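Local structure of transcriptional protein SWT1 (Saccharomyces cerevisiae, 4PQZ) at residues Asp55-Arg59 against Asp70-Asp74; Leu125-Gln130 against Trp158-Asn163. The protein probably functions as a transcriptional activator and has RNA endonuclease activity; this chain is its C-terminal HEPN domain. One frame throughout, in Å; residues are numbered along the deposited sequence.

Contact 1: Asp55-Arg59 against Asp70-Asp74; sequences DHTLR and DYNPD
Tyr-71 lies against Asp-55, Leu-58 and Arg-59 on one side of helix 35-62. The contact lies in the HEPN-like, all-helical C-terminal domain of Swt1. Here the loop between helices 35-62 and 79-88 doubles back over the helix it has just left. Of residues 70-74, Tyr-71 loses the most surface to 55-59. Its CG stands anti to the backbone N (chi1 166°), which carries the ring across to the helix. Leu-58 CB is 4.0 Å from Tyr-71 CD2, an apolar contact at an oblique approach. Beyond this pair, Leu-58 packs on Phe-89 and Phe-94, and the Tyr-71 ring meets Tyr-85 edge-to-face. Arg-59 CG comes in near the ring plane, 4.3 Å from Tyr-71 CE2. The phenol OH donates to Asp-55 OD1, which also lies at the ring edge. Tyr-71 OH and Asp-55 OD1 are modelled 2.3 Å apart, too short to be taken literally. The Asp-55 carboxylate is turned 66° from the ring plane. Asp-55 OD1 has a second donor, Arg-59 NE at 3.2 Å, one helical turn further on. The N-H to OD1 angle is 158°. That salt bridge meets OD1 on its syn side, somewhat out of the carboxylate plane. The salt bridge with Arg-59 would favour a charged carboxylate. Two residues on from Tyr-71, Pro-73 faces the helix. Its N sits 3.8 Å above one face of the Tyr-71 ring, offset toward the rim. The Arg-59 chain is extended from CG to NE and brings the guanidinium past this proline. The two side chains cross at about a right angle, with Arg-59 NH2 3.2 Å from Pro-73 CG.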
ATOM      1  N   ASP A  55       2.568  -0.474   9.691  1.00 57.83           N
ATOM      2  CA  ASP A  55       2.903  -1.067  10.997  1.00 56.75           C
ATOM      3  C   ASP A  55       4.369  -0.879  11.365  1.00 51.49           C
ATOM      4  O   ASP A  55       4.694  -0.425  12.454  1.00 60.20           O
ATOM      5  CB  ASP A  55       2.570  -2.573  11.008  1.00 52.99           C
ATOM      6  CG  ASP A  55       2.764  -3.227  12.401  1.00 66.85           C
ATOM      7  OD1 ASP A  55       1.837  -3.185  13.237  1.00 68.97           O
ATOM      8  OD2 ASP A  55       3.839  -3.804  12.653  1.00 62.26           O
ATOM      9  N   HIS A  56       5.249  -1.226  10.435  1.00 54.57           N
ATOM     10  CA  HIS A  56       6.689  -1.255  10.679  1.00 60.72           C
ATOM     11  C   HIS A  56       7.265   0.144  10.905  1.00 44.77           C
ATOM     12  O   HIS A  56       8.126   0.362  11.762  1.00 51.41           O
ATOM     13  CB  HIS A  56       7.409  -1.950   9.501  1.00 46.47           C
ATOM     14  CG  HIS A  56       8.729  -2.539   9.874  1.00 53.42           C
ATOM     15  ND1 HIS A  56       9.933  -1.908   9.620  1.00 66.97           N
ATOM     16  CD2 HIS A  56       9.042  -3.701  10.495  1.00 65.07           C
ATOM     17  CE1 HIS A  56      10.923  -2.655  10.061  1.00 77.81           C
ATOM     18  NE2 HIS A  56      10.411  -3.755  10.600  1.00 75.67           N
ATOM     19  N   THR A  57       6.783   1.083  10.110  1.00 42.82           N
ATOM     20  CA  THR A  57       7.233   2.460  10.185  1.00 47.04           C
ATOM     21  C   THR A  57       6.736   3.132  11.493  1.00 53.33           C
ATOM     22  O   THR A  57       7.493   3.831  12.167  1.00 44.42           O
ATOM     23  CB  THR A  57       6.801   3.216   8.904  1.00 36.60           C
ATOM     24  OG1 THR A  57       7.745   2.974   7.847  1.00 44.05           O
ATOM     25  CG2 THR A  57       6.640   4.736   9.146  1.00 38.43           C
ATOM     26  N   LEU A  58       5.484   2.875  11.864  1.00 47.36           N
ATOM     27  CA  LEU A  58       4.905   3.459  13.074  1.00 61.31           C
ATOM     28  C   LEU A  58       5.549   2.914  14.347  1.00 60.53           C
ATOM     29  O   LEU A  58       5.885   3.672  15.260  1.00 50.04           O
ATOM     30  CB  LEU A  58       3.393   3.242  13.117  1.00 50.25           C
ATOM     31  CG  LEU A  58       2.497   4.359  12.560  1.00 51.30           C
ATOM     32  CD1 LEU A  58       3.086   5.692  12.829  1.00 39.85           C
ATOM     33  CD2 LEU A  58       2.423   4.281  11.143  1.00 47.57           C
ATOM     34  N   ARG A  59       5.718   1.596  14.394  1.00 55.43           N
ATOM     35  CA  ARG A  59       6.379   0.937  15.506  1.00 59.31           C
ATOM     36  C   ARG A  59       7.834   1.391  15.667  1.00 54.08           C
ATOM     37  O   ARG A  59       8.344   1.480  16.782  1.00 62.85           O
ATOM     38  CB  ARG A  59       6.305  -0.578  15.339  1.00 65.77           C
ATOM     39  CG  ARG A  59       4.927  -1.163  15.617  1.00 55.84           C
ATOM     40  CD  ARG A  59       4.997  -2.683  15.553  1.00 51.54           C
ATOM     41  NE  ARG A  59       3.711  -3.333  15.797  1.00 63.21           N
ATOM     42  CZ  ARG A  59       3.255  -3.662  17.004  1.00 73.73           C
ATOM     43  NH1 ARG A  59       3.975  -3.383  18.090  1.00 61.80           N
ATOM     44  NH2 ARG A  59       2.072  -4.256  17.129  1.00 76.44           N
ATOM     45  N   ASP A  70      -2.406   6.514  19.292  1.00 51.14           N
ATOM     46  CA  ASP A  70      -3.604   5.956  18.635  1.00 64.90           C
ATOM     47  C   ASP A  70      -3.351   5.058  17.409  1.00 68.63           C
ATOM     48  O   ASP A  70      -4.174   4.990  16.490  1.00 53.50           O
ATOM     49  CB  ASP A  70      -4.611   7.061  18.279  1.00 50.18           C
ATOM     50  CG  ASP A  70      -5.009   7.891  19.481  1.00 59.01           C
ATOM     51  OD1 ASP A  70      -5.511   7.302  20.471  1.00 63.23           O
ATOM     52  OD2 ASP A  70      -4.807   9.127  19.432  1.00 59.30           O
ATOM     53  N   TYR A  71      -2.224   4.360  17.394  1.00 60.81           N
ATOM     54  CA  TYR A  71      -2.071   3.298  16.417  1.00 63.00           C
ATOM     55  C   TYR A  71      -2.292   1.938  17.069  1.00 69.47           C
ATOM     56  O   TYR A  71      -1.430   1.448  17.806  1.00 78.98           O
ATOM     57  CB  TYR A  71      -0.709   3.343  15.713  1.00 54.91           C
ATOM     58  CG  TYR A  71      -0.426   2.066  14.956  1.00 53.16           C
ATOM     59  CD1 TYR A  71      -1.262   1.652  13.922  1.00 58.96           C
ATOM     60  CD2 TYR A  71       0.652   1.264  15.290  1.00 54.01           C
ATOM     61  CE1 TYR A  71      -1.030   0.483  13.241  1.00 56.86           C
ATOM     62  CE2 TYR A  71       0.901   0.086  14.610  1.00 66.77           C
ATOM     63  CZ  TYR A  71       0.056  -0.298  13.584  1.00 63.49           C
ATOM     64  OH  TYR A  71       0.290  -1.472  12.911  1.00 58.32           O
ATOM     65  N   ASN A  72      -3.453   1.339  16.813  1.00 68.88           N
ATOM     66  CA  ASN A  72      -3.661  -0.070  17.139  1.00 81.11           C
ATOM     67  C   ASN A  72      -3.680  -0.925  15.867  1.00 79.24           C
ATOM     68  O   ASN A  72      -4.514  -0.694  14.984  1.00 77.76           O
ATOM     69  CB  ASN A  72      -4.953  -0.279  17.941  1.00 96.86           C
ATOM     70  CG  ASN A  72      -4.915  -1.556  18.786  1.00110.89           C
ATOM     71  OD1 ASN A  72      -5.053  -2.668  18.271  1.00111.83           O
ATOM     72  ND2 ASN A  72      -4.735  -1.394  20.093  1.00118.21           N
ATOM     73  N   PRO A  73      -2.754  -1.894  15.773  1.00 82.20           N
ATOM     74  CA  PRO A  73      -2.582  -2.798  14.626  1.00 79.06           C
ATOM     75  C   PRO A  73      -3.902  -3.448  14.180  1.00 79.69           C
ATOM     76  O   PRO A  73      -4.129  -3.663  12.987  1.00 67.45           O
ATOM     77  CB  PRO A  73      -1.620  -3.850  15.167  1.00 77.67           C
ATOM     78  CG  PRO A  73      -0.780  -3.095  16.156  1.00 73.31           C
ATOM     79  CD  PRO A  73      -1.718  -2.095  16.801  1.00 79.69           C
ATOM     80  N   ASP A  74      -4.755  -3.755  15.153  1.00 91.06           N
ATOM     81  CA  ASP A  74      -6.157  -4.055  14.935  1.00102.01           C
ATOM     82  C   ASP A  74      -6.798  -2.746  15.370  1.00115.83           C
ATOM     83  O   ASP A  74      -7.029  -2.558  16.557  1.00129.35           O
ATOM     84  CB  ASP A  74      -6.609  -5.192  15.869  1.00113.95           C
ATOM     85  CG  ASP A  74      -5.597  -6.329  15.970  1.00120.76           C
ATOM     86  OD1 ASP A  74      -5.740  -7.323  15.235  1.00125.53           O
ATOM     87  OD2 ASP A  74      -4.677  -6.260  16.811  1.00118.73           O
TER

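Contact 2: Leu125-Gln130 against Trp158-Asn163; sequences LRTFEQ and WKTSIN
Glu-129, whose OE1 lies against Lys-159 CG, accepts Gln-130 NE2 at OE2, 2.9 Å away, through the syn lone pair. The bond is nearly straight (166°), and OE2 lies in the plane of the glutamine amide. It would help hold the rotation of the Glu-129 carboxylate beside Lys-159. Glu-129 OE1 is 3.9 Å from Lys-159 CG. Lys-159 NZ instead forms a salt bridge with Glu-133. Glu-133 also comes close to OE1 of Glu-129, so the lysine may offset two like charges. Helices 122-139 and 145-163 form an antiparallel helical hairpin here, with segment axes 11.1 Å apart at 170°. Ile-162 fills the middle of the interface. With CG1 anti to the carbonyl carbon (chi1 -73°), it sends CD1 to Leu-125 CG and Glu-129 CB, each at 3.7 Å. Its CG2 branch sits over the centre of one face of the Arg-126 guanidinium, 3.7 Å above the plane. Trp-158 CB meets Glu-129 CG at 4.1 Å, while its NE1 is hydrogen-bonded to Gln-45 OE1 of helix 35-62. Toward the chain end of helix 145-163, Arg-126 NH2 donates to Asn-163 OD1, though the modelled 2.4 Å is doubtful.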
ATOM      1  N   LEU A 125      -7.811  -2.809 -12.287  1.00 67.48           N
ATOM      2  CA  LEU A 125      -6.767  -3.651 -11.701  1.00 61.74           C
ATOM      3  C   LEU A 125      -5.368  -3.129 -12.009  1.00 64.17           C
ATOM      4  O   LEU A 125      -4.490  -3.158 -11.152  1.00 68.12           O
ATOM      5  CB  LEU A 125      -6.920  -5.104 -12.157  1.00 52.04           C
ATOM      6  CG  LEU A 125      -5.936  -6.125 -11.569  1.00 69.08           C
ATOM      7  CD1 LEU A 125      -5.887  -6.050 -10.039  1.00 70.28           C
ATOM      8  CD2 LEU A 125      -6.267  -7.546 -12.035  1.00 78.24           C
ATOM      9  N   ARG A 126      -5.168  -2.636 -13.228  1.00 55.46           N
ATOM     10  CA  ARG A 126      -3.891  -2.033 -13.595  1.00 50.15           C
ATOM     11  C   ARG A 126      -3.707  -0.711 -12.873  1.00 51.91           C
ATOM     12  O   ARG A 126      -2.621  -0.410 -12.376  1.00 60.34           O
ATOM     13  CB  ARG A 126      -3.792  -1.831 -15.113  1.00 49.86           C
ATOM     14  CG  ARG A 126      -3.902  -3.128 -15.885  1.00 52.72           C
ATOM     15  CD  ARG A 126      -3.486  -2.962 -17.326  1.00 60.53           C
ATOM     16  NE  ARG A 126      -2.890  -4.193 -17.841  1.00 67.73           N
ATOM     17  CZ  ARG A 126      -1.596  -4.498 -17.731  1.00 77.43           C
ATOM     18  NH1 ARG A 126      -0.756  -3.665 -17.127  1.00 71.91           N
ATOM     19  NH2 ARG A 126      -1.138  -5.639 -18.228  1.00 90.10           N
ATOM     20  N   THR A 127      -4.777   0.075 -12.823  1.00 53.57           N
ATOM     21  CA  THR A 127      -4.764   1.358 -12.115  1.00 52.96           C
ATOM     22  C   THR A 127      -4.450   1.159 -10.631  1.00 48.99           C
ATOM     23  O   THR A 127      -3.646   1.890 -10.057  1.00 35.83           O
ATOM     24  CB  THR A 127      -6.105   2.113 -12.283  1.00 48.52           C
ATOM     25  OG1 THR A 127      -6.249   2.515 -13.651  1.00 49.35           O
ATOM     26  CG2 THR A 127      -6.153   3.357 -11.395  1.00 46.44           C
ATOM     27  N   PHE A 128      -5.070   0.140 -10.041  1.00 52.65           N
ATOM     28  CA  PHE A 128      -4.864  -0.211  -8.646  1.00 45.28           C
ATOM     29  C   PHE A 128      -3.417  -0.610  -8.401  1.00 47.98           C
ATOM     30  O   PHE A 128      -2.727  -0.004  -7.577  1.00 53.69           O
ATOM     31  CB  PHE A 128      -5.809  -1.358  -8.236  1.00 39.30           C
ATOM     32  CG  PHE A 128      -5.682  -1.765  -6.790  1.00 51.00           C
ATOM     33  CD1 PHE A 128      -6.361  -1.068  -5.799  1.00 47.28           C
ATOM     34  CD2 PHE A 128      -4.871  -2.839  -6.419  1.00 47.43           C
ATOM     35  CE1 PHE A 128      -6.239  -1.437  -4.449  1.00 46.25           C
ATOM     36  CE2 PHE A 128      -4.741  -3.208  -5.087  1.00 53.58           C
ATOM     37  CZ  PHE A 128      -5.431  -2.509  -4.101  1.00 61.97           C
ATOM     38  N   GLU A 129      -2.972  -1.638  -9.120  1.00 52.61           N
ATOM     39  CA  GLU A 129      -1.625  -2.168  -8.967  1.00 54.26           C
ATOM     40  C   GLU A 129      -0.546  -1.134  -9.260  1.00 57.77           C
ATOM     41  O   GLU A 129       0.421  -1.045  -8.507  1.00 47.22           O
ATOM     42  CB  GLU A 129      -1.425  -3.425  -9.820  1.00 57.13           C
ATOM     43  CG  GLU A 129      -0.134  -4.194  -9.529  1.00 60.46           C
ATOM     44  CD  GLU A 129       1.102  -3.596 -10.210  1.00 60.54           C
ATOM     45  OE1 GLU A 129       2.223  -3.811  -9.701  1.00 57.85           O
ATOM     46  OE2 GLU A 129       0.953  -2.913 -11.252  1.00 53.99           O
ATOM     47  N   GLN A 130      -0.694  -0.357 -10.337  1.00 57.69           N
ATOM     48  CA  GLN A 130       0.311   0.670 -10.651  1.00 50.82           C
ATOM     49  C   GLN A 130       0.444   1.741  -9.567  1.00 46.59           C
ATOM     50  O   GLN A 130       1.544   2.208  -9.286  1.00 41.45           O
ATOM     51  CB  GLN A 130       0.071   1.342 -12.016  1.00 34.23           C
ATOM     52  CG  GLN A 130       0.380   0.432 -13.243  1.00 51.05           C
ATOM     53  CD  GLN A 130       1.868   0.146 -13.454  1.00 60.28           C
ATOM     54  OE1 GLN A 130       2.577   0.930 -14.091  1.00 66.77           O
ATOM     55  NE2 GLN A 130       2.342  -1.000 -12.946  1.00 52.29           N
ATOM     56  N   TRP A 158       2.883  -9.769  -9.168  1.00 74.74           N
ATOM     57  CA  TRP A 158       1.642  -9.046  -9.424  1.00 65.12           C
ATOM     58  C   TRP A 158       1.500  -8.691 -10.892  1.00 69.56           C
ATOM     59  O   TRP A 158       0.457  -8.954 -11.494  1.00 75.21           O
ATOM     60  CB  TRP A 158       1.560  -7.765  -8.601  1.00 57.61           C
ATOM     61  CG  TRP A 158       1.456  -7.990  -7.126  1.00 59.67           C
ATOM     62  CD1 TRP A 158       1.046  -9.132  -6.487  1.00 58.98           C
ATOM     63  CD2 TRP A 158       1.778  -7.047  -6.101  1.00 55.46           C
ATOM     64  NE1 TRP A 158       1.095  -8.950  -5.123  1.00 56.05           N
ATOM     65  CE2 TRP A 158       1.539  -7.680  -4.861  1.00 58.50           C
ATOM     66  CE3 TRP A 158       2.246  -5.728  -6.108  1.00 52.33           C
ATOM     67  CZ2 TRP A 158       1.753  -7.034  -3.642  1.00 62.19           C
ATOM     68  CZ3 TRP A 158       2.453  -5.087  -4.899  1.00 51.31           C
ATOM     69  CH2 TRP A 158       2.209  -5.740  -3.684  1.00 57.80           C
ATOM     70  N   LYS A 159       2.547  -8.074 -11.442  1.00 65.54           N
ATOM     71  CA  LYS A 159       2.584  -7.647 -12.848  1.00 79.92           C
ATOM     72  C   LYS A 159       2.366  -8.813 -13.816  1.00 69.60           C
ATOM     73  O   LYS A 159       1.510  -8.746 -14.700  1.00 76.91           O
ATOM     74  CB  LYS A 159       3.919  -6.977 -13.186  1.00 86.14           C
ATOM     75  CG  LYS A 159       4.078  -5.569 -12.684  1.00 80.84           C
ATOM     76  CD  LYS A 159       5.434  -5.014 -13.051  1.00 86.53           C
ATOM     77  CE  LYS A 159       5.594  -3.585 -12.630  1.00 93.50           C
ATOM     78  NZ  LYS A 159       7.045  -3.190 -12.585  1.00 96.31           N
ATOM     79  N   THR A 160       3.118  -9.892 -13.626  1.00 70.23           N
ATOM     80  CA  THR A 160       3.067 -11.012 -14.554  1.00 83.60           C
ATOM     81  C   THR A 160       1.696 -11.674 -14.496  1.00 89.57           C
ATOM     82  O   THR A 160       1.135 -12.000 -15.530  1.00100.95           O
ATOM     83  CB  THR A 160       4.211 -12.022 -14.316  1.00 86.54           C
ATOM     84  OG1 THR A 160       4.032 -12.683 -13.059  1.00 86.44           O
ATOM     85  CG2 THR A 160       5.557 -11.305 -14.327  1.00 83.79           C
ATOM     86  N   SER A 161       1.138 -11.824 -13.297  1.00 81.54           N
ATOM     87  CA  SER A 161      -0.201 -12.396 -13.143  1.00 87.21           C
ATOM     88  C   SER A 161      -1.272 -11.490 -13.762  1.00 96.36           C
ATOM     89  O   SER A 161      -2.342 -11.946 -14.168  1.00101.75           O
ATOM     90  CB  SER A 161      -0.513 -12.672 -11.664  1.00 85.97           C
ATOM     91  OG  SER A 161       0.324 -13.699 -11.134  1.00 80.51           O
ATOM     92  N   ILE A 162      -0.970 -10.198 -13.827  1.00 96.32           N
ATOM     93  CA  ILE A 162      -1.826  -9.236 -14.509  1.00 84.42           C
ATOM     94  C   ILE A 162      -1.509  -9.214 -16.011  1.00 81.43           C
ATOM     95  O   ILE A 162      -2.414  -9.309 -16.841  1.00 71.39           O
ATOM     96  CB  ILE A 162      -1.673  -7.818 -13.903  1.00 69.92           C
ATOM     97  CG1 ILE A 162      -2.346  -7.739 -12.528  1.00 71.47           C
ATOM     98  CG2 ILE A 162      -2.270  -6.764 -14.820  1.00 71.36           C
ATOM     99  CD1 ILE A 162      -2.210  -6.356 -11.857  1.00 63.33           C
ATOM    100  N   ASN A 163      -0.219  -9.106 -16.342  1.00 79.84           N
ATOM    101  CA  ASN A 163       0.244  -8.995 -17.731  1.00 82.97           C
ATOM    102  C   ASN A 163       0.117 -10.306 -18.499  1.00 97.60           C
ATOM    103  O   ASN A 163       0.366 -10.365 -19.707  1.00108.64           O
ATOM    104  CB  ASN A 163       1.687  -8.501 -17.802  1.00 75.26           C
ATOM    105  CG  ASN A 163       1.781  -7.056 -18.261  1.00 83.23           C
ATOM    106  OD1 ASN A 163       0.939  -6.589 -19.031  1.00 96.52           O
ATOM    107  ND2 ASN A 163       2.802  -6.341 -17.792  1.00 82.35           N
TER

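The chain's centre lies between the two contacts. Their centres are 27 Å apart, and their nearest atoms are about 14 Å apart without touching. Both segments of contact 1 precede those of contact 2 in the sequence. Contact 1 ties the C-terminal half of helix 35-62 to the loop just after it. Contact 2 joins the last two helices, 122-139 and 145-163. Helix 35-62 connects the two regions. Residues 55-59 belong to contact 1, while Phe-35 and Val-46 nearer its start touch Leu-125 and Trp-158 of contact 2. The same long helix of the HEPN domain thus touches both contact regions.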